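Local coordinates for protein probable polyketide synthase 1 (PDB 2H84) that probably assembles polyketides from malonyl-CoA, its C-terminal type III synthase domain making acylpyrones in vitro and working within a homodimeric type I/III hybrid enzyme, at residues Asn13-Gly18 / Cys217-Glu222; Ser169-Ser174 / Tyr213-Asn218; Asp292-Ile297 / Thr319-Asp324. All blocks are in the same frame, centred on the assembly; numbering follows the deposited sequence.

Contact 1: Asn13-Gly18 / Cys217-Glu222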
# COMPACT_ATOMS: atom_id res chain seq x y z
N ASN A 13 8.42 23.03 7.92
CA ASN A 13 7.64 22.03 7.22
C ASN A 13 8.08 21.71 5.80
O ASN A 13 8.87 22.42 5.18
CB ASN A 13 6.10 22.33 7.28
CG ASN A 13 5.76 23.74 6.93
OD1 ASN A 13 4.64 24.23 7.09
ND2 ASN A 13 6.73 24.40 6.42
N SER A 14 7.56 20.58 5.32
CA SER A 14 7.85 20.01 4.00
C SER A 14 7.64 20.89 2.76
O SER A 14 6.80 21.78 2.76
CB SER A 14 7.03 18.72 3.87
OG SER A 14 7.08 18.22 2.56
N PHE A 15 8.40 20.61 1.71
CA PHE A 15 8.32 21.35 0.45
C PHE A 15 8.38 20.40 -0.74
O PHE A 15 9.13 19.43 -0.71
CB PHE A 15 9.49 22.32 0.29
CG PHE A 15 9.37 23.56 1.10
CD1 PHE A 15 9.64 23.56 2.47
CD2 PHE A 15 8.98 24.75 0.50
CE1 PHE A 15 9.53 24.72 3.22
CE2 PHE A 15 8.86 25.92 1.24
CZ PHE A 15 9.14 25.90 2.61
N VAL A 16 7.62 20.68 -1.78
CA VAL A 16 7.65 19.85 -2.98
C VAL A 16 8.83 20.44 -3.75
O VAL A 16 8.74 21.58 -4.22
CB VAL A 16 6.38 20.04 -3.81
CG1 VAL A 16 6.42 19.28 -4.97
CG2 VAL A 16 5.26 19.55 -3.13
N LEU A 17 9.91 19.68 -3.90
CA LEU A 17 11.12 20.17 -4.57
C LEU A 17 11.26 19.86 -6.07
O LEU A 17 12.23 20.30 -6.71
CB LEU A 17 12.34 19.66 -3.81
CG LEU A 17 12.33 19.95 -2.31
CD1 LEU A 17 13.50 19.24 -1.65
CD2 LEU A 17 12.41 21.44 -2.08
N GLY A 18 10.32 19.12 -6.63
CA GLY A 18 10.38 18.80 -8.04
C GLY A 18 9.24 17.91 -8.47
O GLY A 18 8.76 17.10 -7.68
N CYS A 217 12.25 18.55 3.85
CA CYS A 217 12.21 19.72 4.73
C CYS A 217 13.51 20.50 4.66
O CYS A 217 14.55 19.96 4.30
CB CYS A 217 11.96 19.30 6.17
SG CYS A 217 10.30 18.69 6.49
N ASN A 218 13.44 21.78 5.02
CA ASN A 218 14.63 22.61 5.00
C ASN A 218 15.27 22.55 3.62
O ASN A 218 16.21 21.78 3.40
CB ASN A 218 15.64 22.14 6.05
CG ASN A 218 15.05 22.09 7.44
OD1 ASN A 218 14.58 23.10 7.97
ND2 ASN A 218 15.07 20.91 8.05
N PRO A 219 14.74 23.33 2.67
CA PRO A 219 15.30 23.33 1.33
C PRO A 219 16.81 23.56 1.39
O PRO A 219 17.31 24.21 2.31
CB PRO A 219 14.55 24.47 0.65
CG PRO A 219 13.20 24.34 1.25
CD PRO A 219 13.51 24.13 2.73
N ARG A 220 17.53 23.01 0.42
CA ARG A 220 18.97 23.15 0.38
C ARG A 220 19.45 24.16 -0.68
O ARG A 220 18.69 24.54 -1.58
CB ARG A 220 19.61 21.78 0.16
CG ARG A 220 19.18 20.76 1.22
CD ARG A 220 19.64 19.34 0.91
NE ARG A 220 19.12 18.38 1.89
CZ ARG A 220 19.20 17.05 1.76
NH1 ARG A 220 19.77 16.52 0.69
NH2 ARG A 220 18.68 16.27 2.69
N ILE A 221 20.70 24.58 -0.55
CA ILE A 221 21.34 25.56 -1.44
C ILE A 221 21.02 25.49 -2.92
O ILE A 221 20.79 26.53 -3.55
CB ILE A 221 22.85 25.49 -1.37
CG1 ILE A 221 23.30 24.79 -0.12
CG2 ILE A 221 23.40 26.78 -1.20
CD1 ILE A 221 24.79 24.93 0.11
N GLU A 222 21.04 24.29 -3.49
CA GLU A 222 20.80 24.15 -4.92
C GLU A 222 19.39 23.69 -5.28
O GLU A 222 19.09 23.39 -6.44
CB GLU A 222 21.83 23.19 -5.52
CG GLU A 222 23.26 23.37 -5.02
CD GLU A 222 23.89 24.70 -5.41
OE1 GLU A 222 25.10 24.87 -5.22
OE2 GLU A 222 23.18 25.60 -5.92
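Pro219 lays its ring over one face of Phe15, and two residues earlier Cys217 turns its thiol onto the backbone ahead of that phenylalanine. The proline CG is 4.0 Å from the centroid of the Phe15 ring and 18° off its normal, a CH-pi contact displaced toward the rim. CD follows, 3.9 Å from Phe15 CD1, so two ring carbons of the proline share the aromatic surface, and the two side chains cross at about a right angle. Phe15 CG stands anti to its own carbonyl carbon (chi1 -77°), and chi2 of 78° sets CD1 against the proline. An alanine here would probably leave the proline CG and CD without the aromatic face they lie on and open a gap beside the loop. Farther along the strand, Leu17 adds a looser apolar edge, its CD2 4.5 Å from Pro219 CG.

Cys217 meets the backbone of Asn13 and Ser14. Its SG lies 3.5 Å from Ser14 N and 3.7 Å from Ser14 CA, and Asn13 C is also close to the sulfur. The CA atoms of Ser14 and Cys217 are 4.4 Å apart.

Residues 217-222 begin the loop that leaves strand 209-216, the neighbour of strand 15-22 in the large mixed sheet of the thiolase fold. Backbone hydrogen bonds from Phe15 to Gly216, and from Leu17 and Gly18 to Ile214, join the strands; Leu17 and Gly18 both face Ile214, a classic beta bulge. Strand 227-236 borders residues 13-18 too, through Glu228 and Val229.

No hydrogen bond spans the two segments themselves: the loop is held to the strand by an aromatic face, aliphatic carbons and a sulfur, which makes shape and apolar burial its chief cement.

Contact 2: Ser169-Ser174 / Tyr213-Asn218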
# COMPACT_ATOMS: atom_id res chain seq x y z
N SER A 169 4.89 13.94 6.39
CA SER A 169 5.30 13.56 7.74
C SER A 169 6.67 12.89 7.67
O SER A 169 7.54 13.14 8.51
CB SER A 169 4.30 12.59 8.36
OG SER A 169 3.01 13.17 8.52
N LEU A 170 6.83 12.02 6.68
CA LEU A 170 8.07 11.30 6.46
C LEU A 170 9.19 12.34 6.36
O LEU A 170 10.23 12.24 7.02
CB LEU A 170 7.97 10.48 5.17
CG LEU A 170 8.03 8.96 5.30
CD1 LEU A 170 7.22 8.49 6.51
CD2 LEU A 170 7.50 8.32 4.03
N ALA A 171 8.96 13.35 5.54
CA ALA A 171 9.92 14.41 5.35
C ALA A 171 10.21 15.14 6.66
O ALA A 171 11.32 15.64 6.87
CB ALA A 171 9.39 15.40 4.31
N LYS A 172 9.22 15.20 7.54
CA LYS A 172 9.37 15.90 8.81
C LYS A 172 9.96 15.05 9.93
O LYS A 172 10.06 15.50 11.07
CB LYS A 172 8.02 16.50 9.23
CG LYS A 172 7.52 17.58 8.27
CD LYS A 172 6.20 18.14 8.72
CE LYS A 172 6.34 19.41 9.48
NZ LYS A 172 5.10 19.87 10.16
N ALA A 173 10.35 13.82 9.62
CA ALA A 173 10.95 12.96 10.63
C ALA A 173 12.46 13.21 10.67
O ALA A 173 13.15 12.74 11.57
CB ALA A 173 10.66 11.49 10.33
N SER A 174 12.95 13.96 9.68
CA SER A 174 14.37 14.32 9.56
C SER A 174 14.66 15.18 8.33
O SER A 174 14.17 14.90 7.24
CB SER A 174 15.23 13.07 9.48
OG SER A 174 16.58 13.43 9.21
N TYR A 213 7.26 13.11 -7.75
CA TYR A 213 7.73 14.35 -7.16
C TYR A 213 8.72 14.10 -6.01
O TYR A 213 8.69 13.04 -5.38
CB TYR A 213 6.53 15.19 -6.69
CG TYR A 213 5.68 14.54 -5.64
CD1 TYR A 213 5.97 14.69 -4.28
CD2 TYR A 213 4.59 13.73 -5.98
CE1 TYR A 213 5.21 14.07 -3.29
CE2 TYR A 213 3.82 13.10 -5.01
CZ TYR A 213 4.14 13.27 -3.66
OH TYR A 213 3.39 12.64 -2.69
N ILE A 214 9.62 15.05 -5.78
CA ILE A 214 10.58 14.95 -4.69
C ILE A 214 10.07 15.87 -3.58
O ILE A 214 9.58 16.96 -3.85
CB ILE A 214 11.96 15.44 -5.11
CG1 ILE A 214 12.39 14.76 -6.41
CG2 ILE A 214 12.95 15.19 -4.00
CD1 ILE A 214 12.61 13.27 -6.29
N ILE A 215 10.19 15.44 -2.33
CA ILE A 215 9.71 16.25 -1.22
C ILE A 215 10.64 16.16 -0.01
O ILE A 215 11.20 15.11 0.27
CB ILE A 215 8.30 15.78 -0.81
CG1 ILE A 215 7.79 16.59 0.37
CG2 ILE A 215 8.31 14.30 -0.47
CD1 ILE A 215 6.40 16.20 0.78
N GLY A 216 10.80 17.27 0.71
CA GLY A 216 11.67 17.27 1.88
C GLY A 216 11.57 18.53 2.71
O GLY A 216 10.88 19.47 2.33
N CYS A 217 12.25 18.55 3.85
CA CYS A 217 12.21 19.72 4.73
C CYS A 217 13.51 20.50 4.66
O CYS A 217 14.55 19.96 4.30
CB CYS A 217 11.96 19.30 6.17
SG CYS A 217 10.30 18.69 6.49
N ASN A 218 13.44 21.78 5.02
CA ASN A 218 14.63 22.61 5.00
C ASN A 218 15.27 22.55 3.62
O ASN A 218 16.21 21.78 3.40
CB ASN A 218 15.64 22.14 6.05
CG ASN A 218 15.05 22.09 7.44
OD1 ASN A 218 14.58 23.10 7.97
ND2 ASN A 218 15.07 20.91 8.05
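Ala171 presses its methyl group onto the backbone of Gly216, CB to CA 3.8 Å, where the two backbones come nearest, CA to CA 4.8 Å. The last turn of helix 159-171 thus packs over the Gly216 backbone, at the end of strand 209-216. Cys217 carries the contact on. Its SG is anti to the carbonyl carbon, beside the backbone N (chi1 -70°), and from there it lies 3.5 Å from Lys172 CG and 3.2 Å from Ala171 O. Lys172 CG is likewise anti to its own carbonyl carbon, which sets CG against the sulfur. The chain then bends at chi3 (97°), and the ammonium end leads away from the strand.

Helix 159-171 starts two residues after Cys157, the predicted active-site cysteine, as the nucleophile precedes the buried helix of the thiolase fold. The helix thus runs from the predicted active-site cysteine to the end of strand 209-216, where a type I turn from Ala171 to Ser174 ends it, with Ala173 N bonded to Leu170 O. Ser169, Leu170, Lys172 and Ala173 also pack against Ser169 and Ala173 of the second subunit, so the helix end reaches the dimer interface.

Ile215 reaches the helix by an extended side chain, CG1 anti to the backbone N (chi1 178°), and that carbon lies 4.4 Å from Ala171 CB. It also touches Leu164 and Ala167 of the helix, while Ile179 of the adjoining strand touches both Ala171 and Ile215.

Contact 3: Asp292-Ile297 / Thr319-Asp324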
# COMPACT_ATOMS: atom_id res chain seq x y z
N ASP A 292 -9.69 33.24 -2.33
CA ASP A 292 -8.43 33.82 -2.75
C ASP A 292 -7.43 32.73 -3.09
O ASP A 292 -6.30 33.02 -3.49
CB ASP A 292 -7.83 34.70 -1.65
CG ASP A 292 -8.71 35.88 -1.29
OD1 ASP A 292 -9.27 36.51 -2.23
OD2 ASP A 292 -8.83 36.19 -0.08
N CYS A 293 -7.83 31.47 -2.94
CA CYS A 293 -6.93 30.36 -3.21
C CYS A 293 -7.08 29.72 -4.59
O CYS A 293 -8.16 29.70 -5.17
CB CYS A 293 -7.12 29.28 -2.15
SG CYS A 293 -6.90 29.86 -0.45
N GLU A 294 -5.96 29.23 -5.12
CA GLU A 294 -5.94 28.55 -6.40
C GLU A 294 -6.42 27.15 -6.08
O GLU A 294 -6.01 26.58 -5.07
CB GLU A 294 -4.52 28.49 -6.97
CG GLU A 294 -4.39 27.75 -8.30
CD GLU A 294 -4.87 28.57 -9.48
OE1 GLU A 294 -5.24 27.97 -10.52
OE2 GLU A 294 -4.86 29.81 -9.37
N PHE A 295 -7.28 26.59 -6.91
CA PHE A 295 -7.78 25.25 -6.67
C PHE A 295 -7.18 24.18 -7.57
O PHE A 295 -7.41 24.16 -8.78
CB PHE A 295 -9.30 25.22 -6.76
CG PHE A 295 -9.98 25.61 -5.47
CD1 PHE A 295 -10.58 24.64 -4.68
CD2 PHE A 295 -9.94 26.92 -5.02
CE1 PHE A 295 -11.14 24.98 -3.45
CE2 PHE A 295 -10.50 27.26 -3.79
CZ PHE A 295 -11.10 26.29 -3.01
N LEU A 296 -6.40 23.30 -6.94
CA LEU A 296 -5.72 22.19 -7.61
C LEU A 296 -6.49 20.93 -7.23
O LEU A 296 -6.13 20.22 -6.29
CB LEU A 296 -4.27 22.11 -7.15
CG LEU A 296 -3.55 23.47 -7.21
CD1 LEU A 296 -2.11 23.32 -6.76
CD2 LEU A 296 -3.64 24.04 -8.62
N ILE A 297 -7.56 20.68 -7.97
CA ILE A 297 -8.43 19.55 -7.72
C ILE A 297 -8.18 18.34 -8.60
O ILE A 297 -7.90 18.48 -9.80
CB ILE A 297 -9.91 19.96 -7.90
CG1 ILE A 297 -10.19 21.24 -7.11
CG2 ILE A 297 -10.83 18.82 -7.44
CD1 ILE A 297 -11.60 21.77 -7.30
N THR A 319 -9.73 27.70 -10.76
CA THR A 319 -9.69 26.27 -11.10
C THR A 319 -9.34 26.06 -12.56
O THR A 319 -9.55 24.99 -13.13
CB THR A 319 -11.07 25.58 -10.82
OG1 THR A 319 -12.09 26.26 -11.55
CG2 THR A 319 -11.43 25.61 -9.36
N LYS A 320 -8.77 27.09 -13.17
CA LYS A 320 -8.39 27.02 -14.57
C LYS A 320 -7.33 25.94 -14.80
O LYS A 320 -7.46 25.13 -15.72
CB LYS A 320 -7.86 28.37 -15.03
CG LYS A 320 -8.20 28.67 -16.48
CD LYS A 320 -6.97 28.57 -17.37
CE LYS A 320 -7.35 28.60 -18.83
NZ LYS A 320 -6.15 28.54 -19.70
N ASN A 321 -6.31 25.92 -13.96
CA ASN A 321 -5.22 24.94 -14.09
C ASN A 321 -5.69 23.49 -14.05
O ASN A 321 -5.23 22.67 -14.84
CB ASN A 321 -4.16 25.18 -13.01
CG ASN A 321 -3.28 26.38 -13.32
OD1 ASN A 321 -2.75 26.49 -14.42
ND2 ASN A 321 -3.12 27.27 -12.35
N THR A 322 -6.59 23.17 -13.14
CA THR A 322 -7.09 21.81 -13.05
C THR A 322 -7.98 21.46 -14.25
O THR A 322 -8.02 20.30 -14.68
CB THR A 322 -7.91 21.60 -11.76
OG1 THR A 322 -8.95 22.57 -11.69
CG2 THR A 322 -7.06 21.80 -10.55
N TRP A 323 -8.68 22.44 -14.81
CA TRP A 323 -9.53 22.16 -15.97
C TRP A 323 -8.67 21.96 -17.21
O TRP A 323 -9.11 21.34 -18.17
CB TRP A 323 -10.54 23.28 -16.21
CG TRP A 323 -11.79 23.20 -15.39
CD1 TRP A 323 -12.06 23.86 -14.22
CD2 TRP A 323 -12.93 22.37 -15.65
NE1 TRP A 323 -13.28 23.48 -13.73
CE2 TRP A 323 -13.84 22.56 -14.58
CE3 TRP A 323 -13.27 21.47 -16.67
CZ2 TRP A 323 -15.07 21.89 -14.51
CZ3 TRP A 323 -14.49 20.80 -16.60
CH2 TRP A 323 -15.37 21.01 -15.53
N ASP A 324 -7.46 22.52 -17.22
CA ASP A 324 -6.57 22.34 -18.36
C ASP A 324 -6.16 20.87 -18.34
O ASP A 324 -6.22 20.18 -19.36
CB ASP A 324 -5.33 23.21 -18.25
CG ASP A 324 -5.62 24.69 -18.41
OD1 ASP A 324 -6.53 25.05 -19.20
OD2 ASP A 324 -4.93 25.50 -17.76
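Glu294 makes the hydrogen bond that spans this contact: Asn321 ND2 donates to its OE1 at 2.9 Å, with an N-H...O angle of 135°. The amide comes from above the carboxylate plane, 65° out of it, and the two side chains cross at about a right angle. Glu294 CG is anti to the backbone N, and a bend at chi2 brings the end of the chain nearer the helix.

Phe295 follows with its CB 3.4 Å from Thr319 CG2, while its ring leads away from the helix and touches Ile355. The hydroxyl of Thr319 bonds to Glu309, and Thr319 O accepts from Trp323 N and, at 2.9 Å, from Thr322 OG1, both on one face of the carbonyl plane.

Strand 294-297, outermost in the large sheet within this chain, runs parallel to strand 353-360, and the connection between them, through helices 302-311, 320-329 and 335-345, is a beta-alpha-beta crossover in the C-terminal part of the thiolase fold. The axes of 294-297 and 320-324 approach to 7.1 Å, their N-to-C directions 28° apart.

Leu296 turns its CB away from the helix although the end of the side chain comes nearer, and it packs on Ala344 of helix 335-345. Thr322 CG2, anti to its own carbonyl carbon, faces the backbone of Phe295 to Ile297. Ile297 comes last, its CD1 4.4 Å from Thr319 CG2, with Leu305 and Ile308 of helix 302-311 alongside.

How the contacts relate
From the N terminus, the chain enters strand 15-22 and meets the loop at 217-222 again only after 198 intervening residues, so contact 1 closes a long loop holding most of the N-terminal part of the thiolase fold. Contact 2 lies within that loop and ends on the same stretch, closing just 38 residues between the end of helix 159-171 and strand 209-216. The two share Cys217 and Asn218, and strands 15-22 and 209-216 are neighbours in the sheet. Contact 3 follows in series, a 21-residue closure in the C-terminal part. Its centre lies about 23 Å from that of contact 1, on the outermost strand 294-297 of the same mixed sheet, several strands away from 15-22.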